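Local coordinates for protein inositol-3-phosphate synthase (Caenorhabditis elegans, PDB 1VKO) that belongs to the inositol-3-phosphate synthase family and binds nicotinamide-adenine-dinucleotide in a Rossmann-type domain, within an assembly of four chains, at residues I227-D230 with I231-F234; L309-L312 with A313-H316; Y463-D467 with E468-F472. All blocks are in the same frame, centred on the assembly; numbering follows the deposited sequence.

Contact 1. Residues I227-D230 with I231-F234; sequences IRAD and IRKF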
ATOM      1  N   ILE A 227      48.629   0.622  -2.841  1.00 23.05           N
ATOM      2  CA  ILE A 227      47.672   0.334  -1.758  1.00 18.81           C
ATOM      3  C   ILE A 227      48.316  -0.435  -0.609  1.00 18.10           C
ATOM      4  O   ILE A 227      47.985  -0.193   0.543  1.00 16.96           O
ATOM      5  CB  ILE A 227      46.505  -0.499  -2.274  1.00 15.62           C
ATOM      6  CG1 ILE A 227      45.887   0.145  -3.519  1.00 13.69           C
ATOM      7  CG2 ILE A 227      45.477  -0.675  -1.155  1.00 12.46           C
ATOM      8  CD1 ILE A 227      45.183   1.454  -3.268  1.00 22.81           C
ATOM      9  N   ARG A 228      49.175  -1.412  -0.921  1.00 19.30           N
ATOM     10  CA  ARG A 228      49.916  -2.093   0.139  1.00 21.84           C
ATOM     11  C   ARG A 228      50.574  -0.998   0.995  1.00 21.07           C
ATOM     12  O   ARG A 228      50.446  -0.992   2.210  1.00 20.48           O
ATOM     13  CB  ARG A 228      50.973  -3.036  -0.440  1.00 20.82           C
ATOM     14  CG  ARG A 228      50.378  -4.255  -1.104  1.00 21.42           C
ATOM     15  CD  ARG A 228      51.358  -5.356  -1.391  1.00 18.80           C
ATOM     16  NE  ARG A 228      51.852  -5.938  -0.150  1.00 17.89           N
ATOM     17  CZ  ARG A 228      52.788  -6.877  -0.083  1.00 22.24           C
ATOM     18  NH1 ARG A 228      53.350  -7.360  -1.186  1.00 25.08           N
ATOM     19  NH2 ARG A 228      53.148  -7.347   1.099  1.00 20.03           N
ATOM     20  N   ALA A 229      51.218  -0.048   0.324  1.00 19.49           N
ATOM     21  CA  ALA A 229      51.961   1.034   0.986  1.00 22.67           C
ATOM     22  C   ALA A 229      51.034   1.817   1.886  1.00 21.36           C
ATOM     23  O   ALA A 229      51.407   2.184   3.006  1.00 22.14           O
ATOM     24  CB  ALA A 229      52.602   1.948  -0.080  1.00 20.56           C
ATOM     25  N   ASP A 230      49.792   1.998   1.415  1.00 21.58           N
ATOM     26  CA  ASP A 230      48.750   2.768   2.121  1.00 19.77           C
ATOM     27  C   ASP A 230      48.330   2.096   3.401  1.00 18.94           C
ATOM     28  O   ASP A 230      48.097   2.749   4.419  1.00 19.60           O
ATOM     29  CB  ASP A 230      47.538   3.029   1.222  1.00 18.94           C
ATOM     30  CG  ASP A 230      47.769   4.158   0.206  1.00 26.07           C
ATOM     31  OD1 ASP A 230      48.667   5.033   0.407  1.00 31.89           O
ATOM     32  OD2 ASP A 230      47.064   4.278  -0.817  1.00 29.69           O
ATOM     33  N   ILE A 231      48.278   0.775   3.362  1.00 22.05           N
ATOM     34  CA  ILE A 231      47.826  -0.015   4.506  1.00 23.96           C
ATOM     35  C   ILE A 231      48.864  -0.064   5.612  1.00 26.98           C
ATOM     36  O   ILE A 231      48.525   0.150   6.776  1.00 28.10           O
ATOM     37  CB  ILE A 231      47.465  -1.442   4.041  1.00 26.28           C
ATOM     38  CG1 ILE A 231      46.199  -1.395   3.172  1.00 16.87           C
ATOM     39  CG2 ILE A 231      47.305  -2.380   5.248  1.00 21.97           C
ATOM     40  CD1 ILE A 231      45.929  -2.657   2.442  1.00 25.40           C
ATOM     41  N   ARG A 232      50.121  -0.345   5.245  1.00 28.05           N
ATOM     42  CA  ARG A 232      51.200  -0.467   6.219  1.00 29.01           C
ATOM     43  C   ARG A 232      51.376   0.809   7.009  1.00 27.66           C
ATOM     44  O   ARG A 232      51.608   0.760   8.207  1.00 27.39           O
ATOM     45  CB  ARG A 232      52.531  -0.761   5.550  1.00 30.75           C
ATOM     46  CG  ARG A 232      52.638  -2.073   4.863  1.00 31.05           C
ATOM     47  CD  ARG A 232      54.071  -2.403   4.501  1.00 37.11           C
ATOM     48  NE  ARG A 232      54.211  -2.829   3.101  1.00 43.00           N
ATOM     49  CZ  ARG A 232      54.566  -2.043   2.090  1.00 28.77           C
ATOM     50  NH1 ARG A 232      54.837  -0.753   2.277  1.00 39.50           N
ATOM     51  NH2 ARG A 232      54.664  -2.560   0.882  1.00 42.66           N
ATOM     52  N   LYS A 233      51.280   1.945   6.326  1.00 28.62           N
ATOM     53  CA  LYS A 233      51.491   3.241   6.965  1.00 29.11           C
ATOM     54  C   LYS A 233      50.346   3.569   7.914  1.00 29.75           C
ATOM     55  O   LYS A 233      50.551   4.177   8.951  1.00 32.18           O
ATOM     56  CB  LYS A 233      51.665   4.331   5.906  1.00 32.00           C
ATOM     57  CG  LYS A 233      51.507   5.758   6.424  1.00 38.24           C
ATOM     58  CD  LYS A 233      51.711   6.752   5.301  1.00 50.03           C
ATOM     59  CE  LYS A 233      50.984   8.046   5.589  1.00 55.43           C
ATOM     60  NZ  LYS A 233      51.085   8.928   4.402  1.00 64.04           N
ATOM     61  N   PHE A 234      49.138   3.157   7.547  1.00 27.48           N
ATOM     62  CA  PHE A 234      47.982   3.349   8.388  1.00 24.56           C
ATOM     63  C   PHE A 234      48.190   2.518   9.652  1.00 23.83           C
ATOM     64  O   PHE A 234      47.992   3.008  10.757  1.00 24.83           O
ATOM     65  CB  PHE A 234      46.721   2.907   7.601  1.00 22.62           C
ATOM     66  CG  PHE A 234      45.434   3.055   8.353  1.00 18.30           C
ATOM     67  CD1 PHE A 234      44.943   4.304   8.696  1.00 22.22           C
ATOM     68  CD2 PHE A 234      44.699   1.929   8.714  1.00 21.87           C
ATOM     69  CE1 PHE A 234      43.731   4.423   9.401  1.00 21.11           C
ATOM     70  CE2 PHE A 234      43.501   2.038   9.399  1.00 14.81           C
ATOM     71  CZ  PHE A 234      43.012   3.287   9.740  1.00 27.68           C
TER
HETATM   72  O   HOH W   1      49.305   7.247   2.503  1.00 34.75           O
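Arg232 folds back over the preceding turn of its helix and lays its guanidinium against the backbone at Arg228 and Ala229. One face of the group looks onto Arg228 O, which lies 4.2 Å above the plane and over its centre, and Ala229 N sits on that same face nearer the rim. At the end of the group NH1 comes to 3.6 Å from Ala229 CA, while NH2 packs against Arg228 CB. The chain gets there by a bend late in its length, at chi3 (-131°), after CB and CG have run alongside Arg228 O. That carbonyl is already engaged: Arg232 N donates to Arg228 O at 3.1 Å in a nearly straight bond. One residue back, Ile231 N bonds to Ile227 O at 3.0 Å and makes a second, weak bond to Arg228 O.

On the buried side Ile231 CD1 reaches Ile227 CG2 at 4.1 Å, the two side chains crossing obliquely. This helix, 220-238, packs on the parallel sheet of the Rossmann-type domain, where Ile231 and Phe234 both rest on Leu80 of strand 77-82. Ile227 touches Trp159 and helix 281-291, its side chain about 8 Å from the bound NAD. Arg228 and Arg232 come together round one carboxylate, with Arg228 NE 4.5 Å from Arg232 NH2, each making a salt bridge through its NE to Glu292.

A water links the other polar pair, donating to Asp230 OD1 and accepting from Lys233 NZ. Lys233 stretches out to reach it, its CG anti to the backbone N (chi1 164°). The other carboxylate oxygen of Asp230, OD2, takes a hydrogen bond from Trp159 NE1, which ties the helix to the end of strand 154-159.

Contact 2. Residues L309-L312 with A313-H316; sequences LIEL and AERH
In the last turns of helix 307-316, Leu312 and His316 lie side by side and point the same way. Leu312 CD1 stands 3.9 Å from His316 ND1, with CE1 of the ring scarcely farther off. The leucine CG is anti to the backbone N (chi1 -173°), which carries the methyl along the helix toward the imidazole. Leu312 O approaches the ring at its edge, near its plane, and receives two weak hydrogen bonds from the same residue: one from His316 N at 3.0 Å and one from His316 ND1 at 3.4 Å. Through the weak ND1 bond an edge of the imidazole is turned toward its own helix.

Helix 307-316 connects strands 295-298 and 320-321 in a beta-alpha-beta unit at one end of the parallel Rossmann-type sheet. Its neighbour, helix 281-291, covers Leu309 and His316 through Ile290. Farther back the i to i+4 backbone bonds are stronger: Ala313 N bonds to Leu309 O at 2.8 Å, and Glu314 N to Ile310 O at 2.7 Å with an N-H...O angle of 163°.

Along another flank Glu314 runs out extended and crosses Ile310, so that its OE2 comes to 4.0 Å from Ile310 CG2. The other oxygen, OE1, faces the backbone at 3.6 Å from Glu311 CA. Arg315 bends at chi3 and brings NH2 obliquely to Leu312 CD1, at 4.1 Å. The carboxylate of Glu311 leads away from this turn: its OE1 accepts a hydrogen bond from Ala265 N, at the start of helix 265-273, and Leu312 and Arg315 pack on Ala265 as well.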
ATOM      1  N   LEU A 309      41.214 -15.691  -4.910  1.00 26.75           N
ATOM      2  CA  LEU A 309      41.248 -14.811  -3.744  1.00 27.74           C
ATOM      3  C   LEU A 309      41.023 -15.527  -2.407  1.00 28.44           C
ATOM      4  O   LEU A 309      41.781 -15.368  -1.454  1.00 29.67           O
ATOM      5  CB  LEU A 309      40.267 -13.634  -3.935  1.00 27.05           C
ATOM      6  CG  LEU A 309      41.127 -12.478  -4.444  1.00 28.85           C
ATOM      7  CD1 LEU A 309      40.391 -11.290  -5.066  1.00 24.73           C
ATOM      8  CD2 LEU A 309      41.873 -12.040  -3.258  1.00 17.26           C
ATOM      9  N   ILE A 310      39.976 -16.315  -2.332  1.00 31.32           N
ATOM     10  CA  ILE A 310      39.757 -17.119  -1.151  1.00 32.89           C
ATOM     11  C   ILE A 310      41.029 -17.916  -0.858  1.00 35.50           C
ATOM     12  O   ILE A 310      41.620 -17.778   0.237  1.00 37.05           O
ATOM     13  CB  ILE A 310      38.524 -18.007  -1.338  1.00 33.69           C
ATOM     14  CG1 ILE A 310      37.256 -17.137  -1.325  1.00 31.39           C
ATOM     15  CG2 ILE A 310      38.497 -19.101  -0.279  1.00 36.15           C
ATOM     16  CD1 ILE A 310      35.996 -17.838  -1.810  1.00 35.70           C
ATOM     17  N   GLU A 311      41.491 -18.702  -1.837  1.00 34.85           N
ATOM     18  CA  GLU A 311      42.759 -19.428  -1.671  1.00 35.54           C
ATOM     19  C   GLU A 311      43.899 -18.527  -1.133  1.00 33.06           C
ATOM     20  O   GLU A 311      44.682 -18.937  -0.284  1.00 35.22           O
ATOM     21  CB  GLU A 311      43.150 -20.135  -2.970  1.00 35.40           C
ATOM     22  CG  GLU A 311      44.382 -21.008  -2.855  1.00 42.82           C
ATOM     23  CD  GLU A 311      44.713 -21.746  -4.139  1.00 50.52           C
ATOM     24  OE1 GLU A 311      44.435 -21.224  -5.227  1.00 49.59           O
ATOM     25  OE2 GLU A 311      45.269 -22.858  -4.052  1.00 54.68           O
ATOM     26  N   LEU A 312      43.962 -17.286  -1.586  1.00 32.67           N
ATOM     27  CA  LEU A 312      45.051 -16.403  -1.164  1.00 32.58           C
ATOM     28  C   LEU A 312      44.863 -15.987   0.289  1.00 33.10           C
ATOM     29  O   LEU A 312      45.818 -15.898   1.063  1.00 30.46           O
ATOM     30  CB  LEU A 312      45.158 -15.180  -2.095  1.00 34.34           C
ATOM     31  CG  LEU A 312      46.351 -14.212  -1.906  1.00 34.81           C
ATOM     32  CD1 LEU A 312      47.728 -14.796  -2.319  1.00 20.21           C
ATOM     33  CD2 LEU A 312      46.082 -12.923  -2.635  1.00 10.62           C
ATOM     34  N   ALA A 313      43.608 -15.740   0.661  1.00 32.75           N
ATOM     35  CA  ALA A 313      43.287 -15.494   2.045  1.00 28.94           C
ATOM     36  C   ALA A 313      43.565 -16.729   2.924  1.00 30.55           C
ATOM     37  O   ALA A 313      44.087 -16.582   4.029  1.00 29.67           O
ATOM     38  CB  ALA A 313      41.859 -15.050   2.169  1.00 26.89           C
ATOM     39  N   GLU A 314      43.205 -17.933   2.459  1.00 33.91           N
ATOM     40  CA  GLU A 314      43.474 -19.170   3.228  1.00 36.67           C
ATOM     41  C   GLU A 314      44.984 -19.256   3.506  1.00 37.22           C
ATOM     42  O   GLU A 314      45.415 -19.539   4.618  1.00 38.16           O
ATOM     43  CB  GLU A 314      42.993 -20.454   2.492  1.00 37.16           C
ATOM     44  CG  GLU A 314      41.510 -20.855   2.650  1.00 45.37           C
ATOM     45  CD  GLU A 314      40.988 -21.820   1.552  1.00 53.21           C
ATOM     46  OE1 GLU A 314      41.704 -22.097   0.550  1.00 55.02           O
ATOM     47  OE2 GLU A 314      39.831 -22.300   1.670  1.00 53.68           O
ATOM     48  N   ARG A 315      45.772 -18.981   2.473  1.00 38.39           N
ATOM     49  CA  ARG A 315      47.216 -19.112   2.525  1.00 38.55           C
ATOM     50  C   ARG A 315      47.860 -18.055   3.393  1.00 37.87           C
ATOM     51  O   ARG A 315      48.953 -18.264   3.910  1.00 41.36           O
ATOM     52  CB  ARG A 315      47.788 -19.036   1.115  1.00 38.01           C
ATOM     53  CG  ARG A 315      48.713 -20.196   0.782  1.00 47.08           C
ATOM     54  CD  ARG A 315      48.959 -20.380  -0.702  1.00 44.70           C
ATOM     55  NE  ARG A 315      49.544 -19.178  -1.282  1.00 37.48           N
ATOM     56  CZ  ARG A 315      49.744 -19.017  -2.575  1.00 40.00           C
ATOM     57  NH1 ARG A 315      49.388 -19.998  -3.397  1.00 36.11           N
ATOM     58  NH2 ARG A 315      50.286 -17.887  -3.047  1.00 30.38           N
ATOM     59  N   HIS A 316      47.196 -16.924   3.570  1.00 38.03           N
ATOM     60  CA  HIS A 316      47.797 -15.817   4.326  1.00 38.42           C
ATOM     61  C   HIS A 316      47.207 -15.612   5.717  1.00 38.17           C
ATOM     62  O   HIS A 316      47.614 -14.699   6.445  1.00 37.37           O
ATOM     63  CB  HIS A 316      47.801 -14.523   3.504  1.00 39.41           C
ATOM     64  CG  HIS A 316      48.991 -14.390   2.609  1.00 36.20           C
ATOM     65  ND1 HIS A 316      49.076 -15.011   1.381  1.00 37.64           N
ATOM     66  CD2 HIS A 316      50.157 -13.722   2.772  1.00 41.98           C
ATOM     67  CE1 HIS A 316      50.240 -14.730   0.819  1.00 22.39           C
ATOM     68  NE2 HIS A 316      50.915 -13.950   1.642  1.00 44.73           N
TER

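Contact 3. Residues Y463-D467 with E468-F472; sequences YKVDD and EYKPF
Tyr463 and Lys470 form an antiparallel hydrogen-bonded pair: Tyr463 N donates to Lys470 O at 2.8 Å, in the carbonyl plane, and Lys470 N returns a bond to Tyr463 O at 2.9 Å. Lys464 and Tyr469 make the adjoining non-hydrogen-bonded pair, and beyond them Val465 N bonds to Glu468 O at 3.2 Å, narrowing the chain into its turn.

On the side of the sheet carrying Lys464 and Tyr469, Lys464 CG lies over the tyrosine ring, 3.7 Å from its centroid, in a CH-pi contact. Lys69 makes a cation-pi contact with the same ring, whose OH is hydrogen-bonded to Ser67. This beta hairpin lies at the end of an antiparallel sheet, five strands within this chain, with 469-470 outermost and 461-464 next to 56-71.

On the other side, with Tyr463 and Lys470, Val465 CG2 from the turn presses tightly on Lys470 CD, at 3.3 Å. Tyr463 has its CG between the backbone N and carbonyl carbon (chi1 71°), which brings the ring obliquely up to Lys470 O, 3.1 Å from Tyr463 CD1. Tyr463 CD1 also meets Phe472 CD1 at 4.0 Å, the ring planes inclined at 34°. A water in the plane of the tyrosine ring bridges its OH to Pro471 O, donating to the carbonyl. The OH also bonds to Gln528 N of the second subunit, whose Phe526 meets the Phe472 ring edge-to-face.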
ATOM      1  N   TYR A 463      40.113 -22.573  18.219  1.00 32.54           N
ATOM      2  CA  TYR A 463      39.542 -23.817  18.748  1.00 33.04           C
ATOM      3  C   TYR A 463      40.513 -24.988  18.520  1.00 34.00           C
ATOM      4  O   TYR A 463      41.390 -24.915  17.673  1.00 34.59           O
ATOM      5  CB  TYR A 463      38.173 -24.096  18.090  1.00 32.24           C
ATOM      6  CG  TYR A 463      38.285 -24.503  16.642  1.00 27.84           C
ATOM      7  CD1 TYR A 463      38.646 -23.577  15.664  1.00 21.08           C
ATOM      8  CD2 TYR A 463      38.065 -25.814  16.256  1.00 22.87           C
ATOM      9  CE1 TYR A 463      38.779 -23.944  14.348  1.00 22.15           C
ATOM     10  CE2 TYR A 463      38.187 -26.199  14.923  1.00 24.88           C
ATOM     11  CZ  TYR A 463      38.546 -25.262  13.970  1.00 21.82           C
ATOM     12  OH  TYR A 463      38.683 -25.630  12.632  1.00 23.36           O
ATOM     13  N   LYS A 464      40.366 -26.069  19.267  1.00 36.24           N
ATOM     14  CA  LYS A 464      41.306 -27.167  19.120  1.00 38.65           C
ATOM     15  C   LYS A 464      41.034 -27.993  17.879  1.00 40.35           C
ATOM     16  O   LYS A 464      39.984 -28.623  17.751  1.00 37.82           O
ATOM     17  CB  LYS A 464      41.323 -28.069  20.357  1.00 38.38           C
ATOM     18  CG  LYS A 464      42.555 -27.901  21.236  1.00 39.78           C
ATOM     19  CD  LYS A 464      42.746 -29.086  22.170  1.00 35.08           C
ATOM     20  CE  LYS A 464      44.179 -29.152  22.646  1.00 43.14           C
ATOM     21  NZ  LYS A 464      44.344 -29.970  23.885  1.00 47.03           N
ATOM     22  N   VAL A 465      41.989 -27.996  16.960  1.00 45.61           N
ATOM     23  CA  VAL A 465      41.934 -28.987  15.895  1.00 50.69           C
ATOM     24  C   VAL A 465      42.598 -30.291  16.377  1.00 55.71           C
ATOM     25  O   VAL A 465      41.877 -31.223  16.746  1.00 59.91           O
ATOM     26  CB  VAL A 465      42.421 -28.463  14.534  1.00 50.18           C
ATOM     27  CG1 VAL A 465      42.502 -29.591  13.522  1.00 47.94           C
ATOM     28  CG2 VAL A 465      41.462 -27.401  14.036  1.00 45.54           C
ATOM     29  N   ASP A 466      43.926 -30.359  16.441  1.00 56.61           N
ATOM     30  CA  ASP A 466      44.557 -31.602  16.885  1.00 59.57           C
ATOM     31  C   ASP A 466      45.674 -31.371  17.891  1.00 60.73           C
ATOM     32  O   ASP A 466      46.824 -31.732  17.628  1.00 62.53           O
ATOM     33  CB  ASP A 466      45.080 -32.419  15.674  1.00 60.56           C
ATOM     34  CG  ASP A 466      44.235 -33.667  15.376  1.00 60.18           C
ATOM     35  OD1 ASP A 466      43.829 -34.358  16.338  1.00 61.23           O
ATOM     36  OD2 ASP A 466      43.945 -34.043  14.215  1.00 49.43           O
ATOM     37  N   ASP A 467      45.343 -30.794  19.043  1.00 60.81           N
ATOM     38  CA  ASP A 467      46.348 -30.440  20.080  1.00 62.39           C
ATOM     39  C   ASP A 467      47.003 -29.055  19.899  1.00 61.80           C
ATOM     40  O   ASP A 467      47.661 -28.554  20.827  1.00 63.40           O
ATOM     41  CB  ASP A 467      47.437 -31.525  20.270  1.00 63.54           C
ATOM     42  CG  ASP A 467      47.012 -32.638  21.231  1.00 67.47           C
ATOM     43  OD1 ASP A 467      46.421 -32.345  22.301  1.00 70.00           O
ATOM     44  OD2 ASP A 467      47.242 -33.845  20.997  1.00 68.06           O
ATOM     45  N   GLU A 468      46.835 -28.454  18.718  1.00 59.20           N
ATOM     46  CA  GLU A 468      47.157 -27.036  18.521  1.00 56.95           C
ATOM     47  C   GLU A 468      45.857 -26.284  18.258  1.00 52.87           C
ATOM     48  O   GLU A 468      44.855 -26.873  17.843  1.00 52.14           O
ATOM     49  CB  GLU A 468      48.174 -26.819  17.384  1.00 58.17           C
ATOM     50  CG  GLU A 468      49.536 -27.498  17.598  1.00 65.34           C
ATOM     51  CD  GLU A 468      50.589 -26.627  18.296  1.00 67.63           C
ATOM     52  OE1 GLU A 468      51.257 -25.817  17.610  1.00 66.33           O
ATOM     53  OE2 GLU A 468      50.785 -26.779  19.526  1.00 62.09           O
ATOM     54  N   TYR A 469      45.865 -24.987  18.528  1.00 49.17           N
ATOM     55  CA  TYR A 469      44.671 -24.182  18.360  1.00 46.17           C
ATOM     56  C   TYR A 469      44.681 -23.514  17.013  1.00 45.83           C
ATOM     57  O   TYR A 469      45.730 -23.038  16.560  1.00 46.14           O
ATOM     58  CB  TYR A 469      44.561 -23.146  19.471  1.00 45.48           C
ATOM     59  CG  TYR A 469      43.959 -23.739  20.711  1.00 43.12           C
ATOM     60  CD1 TYR A 469      44.692 -24.613  21.518  1.00 36.71           C
ATOM     61  CD2 TYR A 469      42.645 -23.462  21.064  1.00 40.71           C
ATOM     62  CE1 TYR A 469      44.134 -25.177  22.645  1.00 32.73           C
ATOM     63  CE2 TYR A 469      42.083 -24.022  22.190  1.00 35.63           C
ATOM     64  CZ  TYR A 469      42.832 -24.874  22.969  1.00 36.19           C
ATOM     65  OH  TYR A 469      42.274 -25.414  24.088  1.00 48.86           O
ATOM     66  N   LYS A 470      43.511 -23.487  16.376  1.00 43.64           N
ATOM     67  CA  LYS A 470      43.354 -22.939  15.027  1.00 41.68           C
ATOM     68  C   LYS A 470      42.241 -21.886  14.992  1.00 40.35           C
ATOM     69  O   LYS A 470      41.300 -21.977  15.784  1.00 39.99           O
ATOM     70  CB  LYS A 470      43.088 -24.071  14.022  1.00 41.53           C
ATOM     71  CG  LYS A 470      44.366 -24.884  13.640  1.00 45.65           C
ATOM     72  CD  LYS A 470      44.114 -26.017  12.611  1.00 56.04           C
ATOM     73  CE  LYS A 470      43.368 -25.540  11.326  1.00 62.89           C
ATOM     74  NZ  LYS A 470      42.702 -26.634  10.532  1.00 53.22           N
ATOM     75  N   PRO A 471      42.366 -20.873  14.117  1.00 39.63           N
ATOM     76  CA  PRO A 471      41.251 -19.955  13.823  1.00 36.71           C
ATOM     77  C   PRO A 471      40.174 -20.593  12.944  1.00 36.30           C
ATOM     78  O   PRO A 471      40.429 -21.566  12.234  1.00 35.30           O
ATOM     79  CB  PRO A 471      41.928 -18.842  13.035  1.00 35.58           C
ATOM     80  CG  PRO A 471      43.054 -19.537  12.324  1.00 39.16           C
ATOM     81  CD  PRO A 471      43.584 -20.508  13.357  1.00 37.87           C
ATOM     82  N   PHE A 472      38.974 -20.031  12.972  1.00 36.29           N
ATOM     83  CA  PHE A 472      37.926 -20.408  12.008  1.00 35.63           C
ATOM     84  C   PHE A 472      38.399 -20.343  10.532  1.00 35.48           C
ATOM     85  O   PHE A 472      39.416 -19.708  10.230  1.00 35.97           O
ATOM     86  CB  PHE A 472      36.723 -19.495  12.223  1.00 35.47           C
ATOM     87  CG  PHE A 472      36.099 -19.608  13.605  1.00 38.94           C
ATOM     88  CD1 PHE A 472      36.132 -20.815  14.318  1.00 43.50           C
ATOM     89  CD2 PHE A 472      35.419 -18.521  14.164  1.00 44.34           C
ATOM     90  CE1 PHE A 472      35.526 -20.934  15.580  1.00 39.97           C
ATOM     91  CE2 PHE A 472      34.809 -18.620  15.427  1.00 45.01           C
ATOM     92  CZ  PHE A 472      34.871 -19.839  16.140  1.00 44.25           C
TER
HETATM   93  O   HOH W   2      39.653 -23.813  11.061  1.00 27.51           O

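In the fold
Contacts 1 and 2 each lie within a helix of their own, 220-238 and 307-316, beside the parallel Rossmann-type sheet, and helix 281-291 touches both. Each is partly buried, with isoleucine, leucine and phenylalanine side chains among the buried ones and most charged residues at least partly exposed. They differ in how the charges are held: in contact 1 Glu292 gathers two arginines, whereas in contact 2 Glu311 reaches a backbone amide of another helix. Contact 3 belongs to a different, antiparallel sheet and is a surface hairpin, built on strand pairing and aromatic packing. It alone touches a second subunit; its centre is about 18 Å from that of contact 2 and about 31 Å from that of contact 1.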